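Local coordinates for protein hypoxanthine-guanine-xanthine phosphoribosyltransferase (Tritrichomonas foetus, PDB 1HGX) that salvages purine bases for the parasite by transferring phosphoribosyl from phosphoribosyl diphosphate to guanine, hypoxanthine or xanthine, with magnesium as cofactor, at residues D18-R23 with I158-D163; M7-R12 with N166-L171; Q63-Y68 with E94-L99. One frame throughout, in Å; residues are numbered along the deposited sequence.

In the fold
Contacts 1 and 2 lie on the same side of the chain's centre and touch each other, because both use the loop between strands 157-158 and 174-177. Contact 1 is buried and mainly apolar, setting this loop against helix 17-35 near the nucleotide. Contact 2 lies farther out, where the first modelled residues, leading into strand 10-15, meet the later part of the loop; it mixes packing of leucine and methionine with a tyrosine-aspartate hydrogen bond. On the opposite side of the chain's centre, contact 3 joins the beginning of strand 65-72 to the residue ahead of strand 97-102 at the surface, by a salt bridge alone. Contacts 2 and 3 also touch the second subunit.

Contact 1: D18-R23 with I158-D163; sequences DDIQKR and IGYGFD. With 5GP (guanosine-5'-monophosphate), chain C.
Ile20 lays its CG2 methyl over one face of the Tyr160 ring, displaced toward the phenol end: Ile20 CG2 is 3.7 Å from Tyr160 CZ and 3.8 Å from Tyr160 CE2. From the ring centroid of Tyr160 the same Ile20 CG2 is 4.0 Å away and 23° off the normal, a CH-pi contact. Where they overlap, the isoleucine and the tyrosine point opposite ways. Tyr160 reaches helix 17-35 with its CG anti to the backbone N (chi1 -170°), carrying the ring away from the loop that follows strand 157-158. Ile174 of strand 174-177 touches both partners, and Phe51 and Phe52 of helix 50-57 also pack on the tyrosine.

The loop begins with a type I' beta turn, Gly159 to Phe162, closed by paired backbone bonds: Phe162 N to Gly159 O and Gly159 N to Phe162 O, each 2.9 Å. Tyr160, inside the turn, faces the helix, while Phe162 at its end and Asp163 just after it approach the guanine of the bound GMP. Phe162 CB lies 3.7 Å from N2 of the guanine, and Asp163 O comes within 3.2 Å of that N2. Asp163 binds GMP and, by similarity, magnesium.

Gln21 NE2 stands 4.0 Å from Tyr160 OH, its amide plane turned 76° from the ring; its bonds go instead to Gln17 and Asp55. Tyr160 OH is also hydrogen-bonded to Asp55 OD2. The hydroxyl of this buried tyrosine is therefore satisfied by a carboxylate that it shares with Gln21, while its apolar ring face is left to pack against isoleucine.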
loop_
_atom_site.group_PDB
_atom_site.type_symbol
_atom_site.label_atom_id
_atom_site.label_comp_id
_atom_site.label_asym_id
_atom_site.label_seq_id
_atom_site.Cartn_x
_atom_site.Cartn_y
_atom_site.Cartn_z
ATOM N N ASP A 18 -16.654 -9.657 4.140
ATOM C CA ASP A 18 -17.316 -9.279 5.385
ATOM C C ASP A 18 -16.528 -9.772 6.595
ATOM O O ASP A 18 -16.359 -9.032 7.566
ATOM C CB ASP A 18 -18.752 -9.811 5.425
ATOM C CG ASP A 18 -19.640 -9.179 4.358
ATOM O OD1 ASP A 18 -19.598 -7.934 4.207
ATOM O OD2 ASP A 18 -20.372 -9.925 3.665
ATOM N N ASP A 19 -16.024 -11.006 6.524
ATOM C CA ASP A 19 -15.239 -11.582 7.620
ATOM C C ASP A 19 -13.948 -10.799 7.802
ATOM O O ASP A 19 -13.542 -10.505 8.916
ATOM C CB ASP A 19 -14.872 -13.041 7.332
ATOM C CG ASP A 19 -16.086 -13.931 7.119
ATOM O OD1 ASP A 19 -17.131 -13.692 7.762
ATOM O OD2 ASP A 19 -15.985 -14.877 6.308
ATOM N N ILE A 20 -13.291 -10.509 6.689
ATOM C CA ILE A 20 -12.028 -9.779 6.672
ATOM C C ILE A 20 -12.189 -8.403 7.293
ATOM O O ILE A 20 -11.475 -8.059 8.229
ATOM C CB ILE A 20 -11.503 -9.656 5.211
ATOM C CG1 ILE A 20 -11.073 -11.038 4.698
ATOM C CG2 ILE A 20 -10.366 -8.638 5.111
ATOM C CD1 ILE A 20 -10.893 -11.104 3.195
ATOM N N GLN A 21 -13.172 -7.647 6.815
ATOM C CA GLN A 21 -13.414 -6.300 7.315
ATOM C C GLN A 21 -13.789 -6.244 8.796
ATOM O O GLN A 21 -13.410 -5.310 9.508
ATOM C CB GLN A 21 -14.440 -5.593 6.430
ATOM C CG GLN A 21 -13.926 -5.375 5.003
ATOM C CD GLN A 21 -12.545 -4.709 4.968
ATOM O OE1 GLN A 21 -12.283 -3.742 5.704
ATOM N NE2 GLN A 21 -11.664 -5.215 4.120
ATOM N N LYS A 22 -14.517 -7.250 9.266
ATOM C CA LYS A 22 -14.889 -7.317 10.666
ATOM C C LYS A 22 -13.611 -7.537 11.492
ATOM O O LYS A 22 -13.377 -6.860 12.501
ATOM C CB LYS A 22 -15.863 -8.472 10.871
ATOM C CG LYS A 22 -16.216 -8.771 12.306
ATOM C CD LYS A 22 -17.249 -9.878 12.352
ATOM C CE LYS A 22 -17.608 -10.242 13.771
ATOM N NZ LYS A 22 -16.476 -10.906 14.460
ATOM N N ARG A 23 -12.773 -8.466 11.048
ATOM C CA ARG A 23 -11.530 -8.769 11.752
ATOM C C ARG A 23 -10.601 -7.552 11.811
ATOM O O ARG A 23 -9.967 -7.278 12.832
ATOM C CB ARG A 23 -10.803 -9.929 11.067
ATOM C CG ARG A 23 -9.619 -10.451 11.865
ATOM C CD ARG A 23 -10.091 -11.087 13.165
ATOM N NE ARG A 23 -8.971 -11.453 14.021
ATOM C CZ ARG A 23 -8.801 -11.011 15.259
ATOM N NH1 ARG A 23 -9.682 -10.184 15.802
ATOM N NH2 ARG A 23 -7.725 -11.374 15.942
ATOM N N ILE A 158 -4.689 -17.795 -1.490
ATOM C CA ILE A 158 -4.801 -16.849 -2.583
ATOM C C ILE A 158 -5.870 -15.781 -2.269
ATOM O O ILE A 158 -6.767 -16.024 -1.454
ATOM C CB ILE A 158 -5.108 -17.662 -3.891
ATOM C CG1 ILE A 158 -4.264 -17.141 -5.037
ATOM C CG2 ILE A 158 -6.597 -17.731 -4.210
ATOM C CD1 ILE A 158 -2.801 -17.318 -4.798
ATOM N N GLY A 159 -5.712 -14.577 -2.828
ATOM C CA GLY A 159 -6.688 -13.512 -2.624
ATOM C C GLY A 159 -6.346 -12.436 -1.606
ATOM O O GLY A 159 -5.486 -12.621 -0.738
ATOM N N TYR A 160 -6.994 -11.284 -1.747
ATOM C CA TYR A 160 -6.800 -10.150 -0.844
ATOM C C TYR A 160 -5.316 -9.856 -0.610
ATOM O O TYR A 160 -4.841 -9.822 0.529
ATOM C CB TYR A 160 -7.518 -10.427 0.488
ATOM C CG TYR A 160 -7.577 -9.232 1.410
ATOM C CD1 TYR A 160 -8.249 -8.068 1.034
ATOM C CD2 TYR A 160 -6.944 -9.258 2.657
ATOM C CE1 TYR A 160 -8.288 -6.955 1.884
ATOM C CE2 TYR A 160 -6.978 -8.161 3.502
ATOM C CZ TYR A 160 -7.648 -7.018 3.110
ATOM O OH TYR A 160 -7.686 -5.951 3.968
ATOM N N GLY A 161 -4.587 -9.646 -1.696
ATOM C CA GLY A 161 -3.169 -9.383 -1.583
ATOM C C GLY A 161 -2.303 -10.598 -1.875
ATOM O O GLY A 161 -1.172 -10.437 -2.339
ATOM N N PHE A 162 -2.795 -11.802 -1.568
ATOM C CA PHE A 162 -2.040 -13.039 -1.823
ATOM C C PHE A 162 -2.132 -13.379 -3.304
ATOM O O PHE A 162 -3.233 -13.521 -3.839
ATOM C CB PHE A 162 -2.613 -14.216 -1.030
ATOM C CG PHE A 162 -2.456 -14.090 0.454
ATOM C CD1 PHE A 162 -1.201 -14.155 1.042
ATOM C CD2 PHE A 162 -3.566 -13.923 1.270
ATOM C CE1 PHE A 162 -1.054 -14.055 2.422
ATOM C CE2 PHE A 162 -3.426 -13.823 2.656
ATOM C CZ PHE A 162 -2.168 -13.889 3.232
ATOM N N ASP A 163 -0.983 -13.522 -3.960
ATOM C CA ASP A 163 -0.947 -13.838 -5.385
ATOM C C ASP A 163 -0.296 -15.180 -5.671
ATOM O O ASP A 163 0.340 -15.785 -4.805
ATOM C CB ASP A 163 -0.143 -12.774 -6.150
ATOM C CG ASP A 163 1.368 -12.983 -6.032
ATOM O OD1 ASP A 163 1.944 -12.630 -4.982
ATOM O OD2 ASP A 163 1.981 -13.521 -6.982
HETATM P P 5GP C . 7.968 -18.492 5.852
HETATM O O1P 5GP C . 7.155 -18.194 7.050
HETATM O O2P 5GP C . 9.279 -17.841 5.880
HETATM O O3P 5GP C . 8.001 -19.941 5.579
HETATM O "O5'" 5GP C . 7.124 -17.989 4.642
HETATM C "C5'" 5GP C . 6.332 -16.809 4.619
HETATM C "C4'" 5GP C . 6.520 -16.163 3.306
HETATM O "O4'" 5GP C . 6.011 -16.941 2.210
HETATM C "C3'" 5GP C . 5.828 -14.837 3.244
HETATM O "O3'" 5GP C . 6.560 -14.084 2.283
HETATM C "C2'" 5GP C . 4.534 -15.247 2.658
HETATM O "O2'" 5GP C . 3.922 -14.140 2.014
HETATM C "C1'" 5GP C . 4.840 -16.356 1.650
HETATM N N9 5GP C . 3.732 -17.388 1.663
HETATM C C8 5GP C . 3.569 -18.405 2.592
HETATM N N7 5GP C . 2.491 -19.128 2.415
HETATM C C5 5GP C . 1.859 -18.563 1.304
HETATM C C6 5GP C . 0.580 -18.869 0.738
HETATM O O6 5GP C . -0.157 -19.813 1.017
HETATM N N1 5GP C . 0.192 -17.955 -0.232
HETATM C C2 5GP C . 0.955 -16.864 -0.637
HETATM N N2 5GP C . 0.492 -16.151 -1.666
HETATM N N3 5GP C . 2.183 -16.587 -0.132
HETATM C C4 5GP C . 2.569 -17.457 0.864
#

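Contact 2: M7-R12 with N166-L171; sequences MDDLER and NKYRNL
Tyr168 and Leu171 carry the meeting with residues 7-10, at the edge of the small antiparallel sheet (strands 10-15, 174-177, 157-158) that forms the hood of this phosphoribosyltransferase. The second segment, 166-171, loops between two of those strands. It starts at Asn166, whose OD1 takes a nearly straight bond from Arg169 NH2 at 2.8 Å (168°), with the acceptor in the guanidinium plane. CB of Lys167 sits over the middle of one face of the Tyr168 ring. Tyr168 OH donates to Asp9 OD2 at 2.8 Å; the oxygen lies near the ring plane, yet the hydroxyl meets it from above the carboxylate, 55° out of plane. Carboxylate and ring are turned 78° apart. Next, Arg169 and Asn170 face the second subunit: Asn170 ND2 bonds to Asp61 of that neighbour, and Arg169 packs on its Pro66. Leu171 closes the type I turn that begins at Tyr168, its CB directed at residues 7-10. Leu10 CD2 packs on Leu171 CD2, though their 3.3 Å is too short to be trusted. CB of the poorly ordered Met7 points away, but bends at its second and third torsions bring Met7 SD to 4.2 Å from Leu171 CG.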
loop_
_atom_site.group_PDB
_atom_site.type_symbol
_atom_site.label_atom_id
_atom_site.label_comp_id
_atom_site.label_asym_id
_atom_site.label_seq_id
_atom_site.Cartn_x
_atom_site.Cartn_y
_atom_site.Cartn_z
ATOM N N MET A 7 -11.576 -16.175 -10.232
ATOM C CA MET A 7 -12.403 -16.624 -9.116
ATOM C C MET A 7 -12.740 -18.103 -9.272
ATOM O O MET A 7 -13.020 -18.795 -8.298
ATOM C CB MET A 7 -13.694 -15.798 -9.041
ATOM C CG MET A 7 -14.501 -15.969 -7.746
ATOM S SD MET A 7 -13.714 -15.256 -6.267
ATOM C CE MET A 7 -14.481 -13.653 -6.199
ATOM N N ASP A 8 -12.695 -18.588 -10.507
ATOM C CA ASP A 8 -12.991 -19.986 -10.786
ATOM C C ASP A 8 -11.843 -20.919 -10.415
ATOM O O ASP A 8 -12.010 -22.136 -10.408
ATOM C CB ASP A 8 -13.377 -20.168 -12.258
ATOM C CG ASP A 8 -14.763 -19.623 -12.571
ATOM O OD1 ASP A 8 -15.757 -20.273 -12.183
ATOM O OD2 ASP A 8 -14.864 -18.546 -13.198
ATOM N N ASP A 9 -10.679 -20.346 -10.113
ATOM C CA ASP A 9 -9.512 -21.136 -9.732
ATOM C C ASP A 9 -9.470 -21.376 -8.230
ATOM O O ASP A 9 -8.525 -21.971 -7.707
ATOM C CB ASP A 9 -8.231 -20.453 -10.204
ATOM C CG ASP A 9 -8.201 -20.264 -11.699
ATOM O OD1 ASP A 9 -8.578 -21.213 -12.422
ATOM O OD2 ASP A 9 -7.815 -19.169 -12.155
ATOM N N LEU A 10 -10.490 -20.887 -7.538
ATOM C CA LEU A 10 -10.596 -21.059 -6.100
ATOM C C LEU A 10 -11.183 -22.426 -5.862
ATOM O O LEU A 10 -12.139 -22.805 -6.528
ATOM C CB LEU A 10 -11.548 -20.018 -5.490
ATOM C CG LEU A 10 -11.009 -18.669 -5.014
ATOM C CD1 LEU A 10 -10.107 -18.866 -3.811
ATOM C CD2 LEU A 10 -10.254 -17.992 -6.138
ATOM N N GLU A 11 -10.571 -23.189 -4.967
ATOM C CA GLU A 11 -11.092 -24.497 -4.619
ATOM C C GLU A 11 -12.226 -24.205 -3.644
ATOM O O GLU A 11 -13.249 -24.892 -3.632
ATOM C CB GLU A 11 -10.017 -25.347 -3.946
ATOM C CG GLU A 11 -10.547 -26.663 -3.408
ATOM C CD GLU A 11 -9.488 -27.470 -2.713
ATOM O OE1 GLU A 11 -8.544 -27.901 -3.401
ATOM O OE2 GLU A 11 -9.599 -27.675 -1.485
ATOM N N ARG A 12 -12.012 -23.188 -2.810
ATOM C CA ARG A 12 -12.995 -22.739 -1.835
ATOM C C ARG A 12 -12.549 -21.476 -1.123
ATOM O O ARG A 12 -11.360 -21.157 -1.068
ATOM C CB ARG A 12 -13.339 -23.821 -0.814
ATOM C CG ARG A 12 -12.188 -24.378 -0.033
ATOM C CD ARG A 12 -12.692 -25.612 0.672
ATOM N NE ARG A 12 -11.641 -26.407 1.291
ATOM C CZ ARG A 12 -11.150 -26.181 2.505
ATOM N NH1 ARG A 12 -11.599 -25.167 3.242
ATOM N NH2 ARG A 12 -10.262 -27.018 3.015
ATOM N N ASN A 166 1.759 -13.616 -9.906
ATOM C CA ASN A 166 1.268 -12.260 -10.132
ATOM C C ASN A 166 -0.217 -12.162 -10.442
ATOM O O ASN A 166 -0.666 -11.192 -11.048
ATOM C CB ASN A 166 2.088 -11.570 -11.225
ATOM C CG ASN A 166 3.420 -11.061 -10.717
ATOM O OD1 ASN A 166 3.514 -10.539 -9.603
ATOM N ND2 ASN A 166 4.461 -11.205 -11.531
ATOM N N LYS A 167 -0.973 -13.174 -10.030
ATOM C CA LYS A 167 -2.418 -13.192 -10.230
ATOM C C LYS A 167 -3.152 -13.429 -8.902
ATOM O O LYS A 167 -2.549 -13.856 -7.911
ATOM C CB LYS A 167 -2.818 -14.291 -11.226
ATOM C CG LYS A 167 -2.183 -14.151 -12.600
ATOM C CD LYS A 167 -2.765 -15.128 -13.613
ATOM C CE LYS A 167 -2.459 -16.574 -13.255
ATOM N NZ LYS A 167 -0.994 -16.854 -13.253
ATOM N N TYR A 168 -4.442 -13.099 -8.889
ATOM C CA TYR A 168 -5.338 -13.302 -7.744
ATOM C C TYR A 168 -5.328 -12.317 -6.566
ATOM O O TYR A 168 -6.123 -12.464 -5.645
ATOM C CB TYR A 168 -5.201 -14.739 -7.222
ATOM C CG TYR A 168 -5.204 -15.806 -8.310
ATOM C CD1 TYR A 168 -6.276 -15.948 -9.187
ATOM C CD2 TYR A 168 -4.135 -16.681 -8.443
ATOM C CE1 TYR A 168 -6.282 -16.944 -10.169
ATOM C CE2 TYR A 168 -4.128 -17.676 -9.417
ATOM C CZ TYR A 168 -5.202 -17.805 -10.271
ATOM O OH TYR A 168 -5.192 -18.820 -11.203
ATOM N N ARG A 169 -4.469 -11.301 -6.603
ATOM C CA ARG A 169 -4.396 -10.306 -5.523
ATOM C C ARG A 169 -5.696 -9.568 -5.318
ATOM O O ARG A 169 -6.025 -9.183 -4.205
ATOM C CB ARG A 169 -3.382 -9.212 -5.846
ATOM C CG ARG A 169 -1.968 -9.628 -5.910
ATOM C CD ARG A 169 -1.104 -8.398 -6.083
ATOM N NE ARG A 169 0.284 -8.800 -6.210
ATOM C CZ ARG A 169 0.852 -9.136 -7.359
ATOM N NH1 ARG A 169 0.151 -9.098 -8.485
ATOM N NH2 ARG A 169 2.104 -9.565 -7.371
ATOM N N ASN A 170 -6.358 -9.270 -6.427
ATOM C CA ASN A 170 -7.610 -8.516 -6.438
ATOM C C ASN A 170 -8.844 -9.209 -5.861
ATOM O O ASN A 170 -9.851 -8.549 -5.603
ATOM C CB ASN A 170 -7.919 -8.047 -7.863
ATOM C CG ASN A 170 -8.168 -9.205 -8.813
ATOM O OD1 ASN A 170 -7.249 -9.953 -9.148
ATOM N ND2 ASN A 170 -9.405 -9.364 -9.244
ATOM N N LEU A 171 -8.792 -10.529 -5.692
ATOM C CA LEU A 171 -9.929 -11.264 -5.139
ATOM C C LEU A 171 -10.319 -10.680 -3.791
ATOM O O LEU A 171 -9.461 -10.441 -2.943
ATOM C CB LEU A 171 -9.581 -12.741 -4.972
ATOM C CG LEU A 171 -9.883 -13.640 -6.167
ATOM C CD1 LEU A 171 -9.547 -12.955 -7.480
ATOM C CD2 LEU A 171 -9.116 -14.920 -6.018
#

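Contact 3: Q63-Y68 with E94-L99; sequences QLEPDY and EGRHVL
A salt bridge between Glu65 and Arg96 links the starts of two parallel strands, 65-72 and 97-102, that flank strand 41-45 in the large mixed sheet. Glu65 opens its strand, and Arg96 is the residue just before the other. Arg96 approaches end-on with both terminal nitrogens, and both go to a single oxygen: Arg96 NH1 and Arg96 NH2 each lie 2.9 Å from Glu65 OE1. The N-H to oxygen angles are about 145° for both, so each bond is somewhat bent, as expected when two donors converge on one acceptor. OE1 lies in the guanidinium plane, but the carboxylate is tilted 38° from that plane. NH2 meets the oxygen on its anti side and NH1 comes in from above the carboxylate, the two sharing one face.

The sheet order explains the long reach. Strand 41-45 runs between the two partner strands in this phosphoribosyltransferase core, so the closest CA atoms, Glu65 and Val98, are still 9.5 Å apart. Glu65 reaches Arg96 with CG anti to its backbone N (chi1 -177°) and an extended chain beyond; Arg96 instead folds back at its second and third torsions, and the two side chains meet at about a right angle. The side chain of Arg96 touches Val41 of the middle strand, and Arg96 NH2 has a second acceptor in the carbonyl oxygen of Asn39, just ahead of that strand.

Two residues before Glu65, Gln63 NE2 is hydrogen-bonded to His165 O of the second subunit. Within the strand, OD1 of Asp67 accepts from the following amide, Tyr68 N, at 2.8 Å on its anti side, and also from Lys90 N.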
loop_
_atom_site.group_PDB
_atom_site.type_symbol
_atom_site.label_atom_id
_atom_site.label_comp_id
_atom_site.label_asym_id
_atom_site.label_seq_id
_atom_site.Cartn_x
_atom_site.Cartn_y
_atom_site.Cartn_z
ATOM N N GLN A 63 -1.572 9.580 15.249
ATOM C CA GLN A 63 -0.329 9.840 14.535
ATOM C C GLN A 63 0.538 8.582 14.509
ATOM O O GLN A 63 0.777 7.955 15.541
ATOM C CB GLN A 63 0.420 10.988 15.205
ATOM C CG GLN A 63 1.683 11.411 14.498
ATOM C CD GLN A 63 2.367 12.564 15.200
ATOM O OE1 GLN A 63 2.472 12.586 16.418
ATOM N NE2 GLN A 63 2.828 13.532 14.432
ATOM N N LEU A 64 0.993 8.214 13.319
ATOM C CA LEU A 64 1.837 7.035 13.127
ATOM C C LEU A 64 2.693 7.299 11.899
ATOM O O LEU A 64 2.331 8.111 11.056
ATOM C CB LEU A 64 0.968 5.788 12.930
ATOM C CG LEU A 64 -0.045 5.767 11.782
ATOM C CD1 LEU A 64 0.575 5.226 10.495
ATOM C CD2 LEU A 64 -1.222 4.911 12.207
ATOM N N GLU A 65 3.821 6.616 11.785
ATOM C CA GLU A 65 4.725 6.830 10.668
ATOM C C GLU A 65 4.853 5.570 9.828
ATOM O O GLU A 65 5.374 4.564 10.291
ATOM C CB GLU A 65 6.082 7.234 11.223
ATOM C CG GLU A 65 7.129 7.558 10.184
ATOM C CD GLU A 65 8.270 8.371 10.761
ATOM O OE1 GLU A 65 8.330 8.539 12.001
ATOM O OE2 GLU A 65 9.106 8.853 9.969
ATOM N N PRO A 66 4.343 5.591 8.597
ATOM C CA PRO A 66 4.452 4.388 7.775
ATOM C C PRO A 66 5.860 4.196 7.226
ATOM O O PRO A 66 6.600 5.160 7.030
ATOM C CB PRO A 66 3.476 4.662 6.617
ATOM C CG PRO A 66 2.548 5.701 7.147
ATOM C CD PRO A 66 3.495 6.591 7.936
ATOM N N ASP A 67 6.234 2.939 7.020
ATOM C CA ASP A 67 7.515 2.608 6.425
ATOM C C ASP A 67 7.314 1.274 5.723
ATOM O O ASP A 67 6.365 0.545 6.015
ATOM C CB ASP A 67 8.638 2.549 7.452
ATOM C CG ASP A 67 9.998 2.890 6.842
ATOM O OD1 ASP A 67 10.191 2.754 5.609
ATOM O OD2 ASP A 67 10.887 3.308 7.607
ATOM N N TYR A 68 8.191 0.968 4.780
ATOM C CA TYR A 68 8.052 -0.240 3.982
ATOM C C TYR A 68 9.340 -0.989 3.827
ATOM O O TYR A 68 10.412 -0.393 3.793
ATOM C CB TYR A 68 7.550 0.144 2.589
ATOM C CG TYR A 68 6.273 0.937 2.645
ATOM C CD1 TYR A 68 6.298 2.314 2.848
ATOM C CD2 TYR A 68 5.039 0.295 2.593
ATOM C CE1 TYR A 68 5.124 3.029 3.014
ATOM C CE2 TYR A 68 3.859 0.998 2.756
ATOM C CZ TYR A 68 3.909 2.363 2.972
ATOM O OH TYR A 68 2.743 3.056 3.192
ATOM N N GLU A 94 15.604 3.387 16.031
ATOM C CA GLU A 94 16.197 3.379 17.361
ATOM C C GLU A 94 15.298 4.166 18.313
ATOM O O GLU A 94 14.966 5.321 18.050
ATOM C CB GLU A 94 17.573 4.033 17.305
ATOM C CG GLU A 94 18.279 4.119 18.633
ATOM C CD GLU A 94 19.598 4.873 18.548
ATOM O OE1 GLU A 94 19.839 5.589 17.544
ATOM O OE2 GLU A 94 20.390 4.758 19.508
ATOM N N GLY A 95 14.885 3.524 19.402
ATOM C CA GLY A 95 14.036 4.174 20.384
ATOM C C GLY A 95 12.576 4.373 19.993
ATOM O O GLY A 95 11.819 4.978 20.755
ATOM N N ARG A 96 12.168 3.848 18.837
ATOM C CA ARG A 96 10.788 3.992 18.375
ATOM C C ARG A 96 9.996 2.726 18.646
ATOM O O ARG A 96 10.576 1.652 18.790
ATOM C CB ARG A 96 10.772 4.247 16.872
ATOM C CG ARG A 96 11.502 5.509 16.432
ATOM C CD ARG A 96 10.723 6.756 16.798
ATOM N NE ARG A 96 9.388 6.767 16.201
ATOM C CZ ARG A 96 9.096 7.250 14.996
ATOM N NH1 ARG A 96 10.055 7.761 14.238
ATOM N NH2 ARG A 96 7.834 7.266 14.567
ATOM N N HIS A 97 8.677 2.852 18.754
ATOM C CA HIS A 97 7.808 1.690 18.951
ATOM C C HIS A 97 7.504 1.227 17.533
ATOM O O HIS A 97 7.027 2.009 16.715
ATOM C CB HIS A 97 6.539 2.071 19.733
ATOM C CG HIS A 97 6.816 2.466 21.154
ATOM N ND1 HIS A 97 7.030 1.546 22.159
ATOM C CD2 HIS A 97 6.981 3.686 21.723
ATOM C CE1 HIS A 97 7.328 2.178 23.281
ATOM N NE2 HIS A 97 7.300 3.478 23.042
ATOM N N VAL A 98 7.834 -0.027 17.236
ATOM C CA VAL A 98 7.684 -0.581 15.893
ATOM C C VAL A 98 6.741 -1.765 15.790
ATOM O O VAL A 98 6.806 -2.702 16.596
ATOM C CB VAL A 98 9.070 -1.071 15.352
ATOM C CG1 VAL A 98 8.943 -1.671 13.959
ATOM C CG2 VAL A 98 10.086 0.058 15.358
ATOM N N LEU A 99 5.889 -1.727 14.770
ATOM C CA LEU A 99 4.969 -2.827 14.491
ATOM C C LEU A 99 5.259 -3.323 13.072
ATOM O O LEU A 99 5.377 -2.524 12.135
ATOM C CB LEU A 99 3.510 -2.381 14.568
ATOM C CG LEU A 99 2.508 -3.500 14.245
ATOM C CD1 LEU A 99 2.506 -4.542 15.355
ATOM C CD2 LEU A 99 1.118 -2.930 14.061
#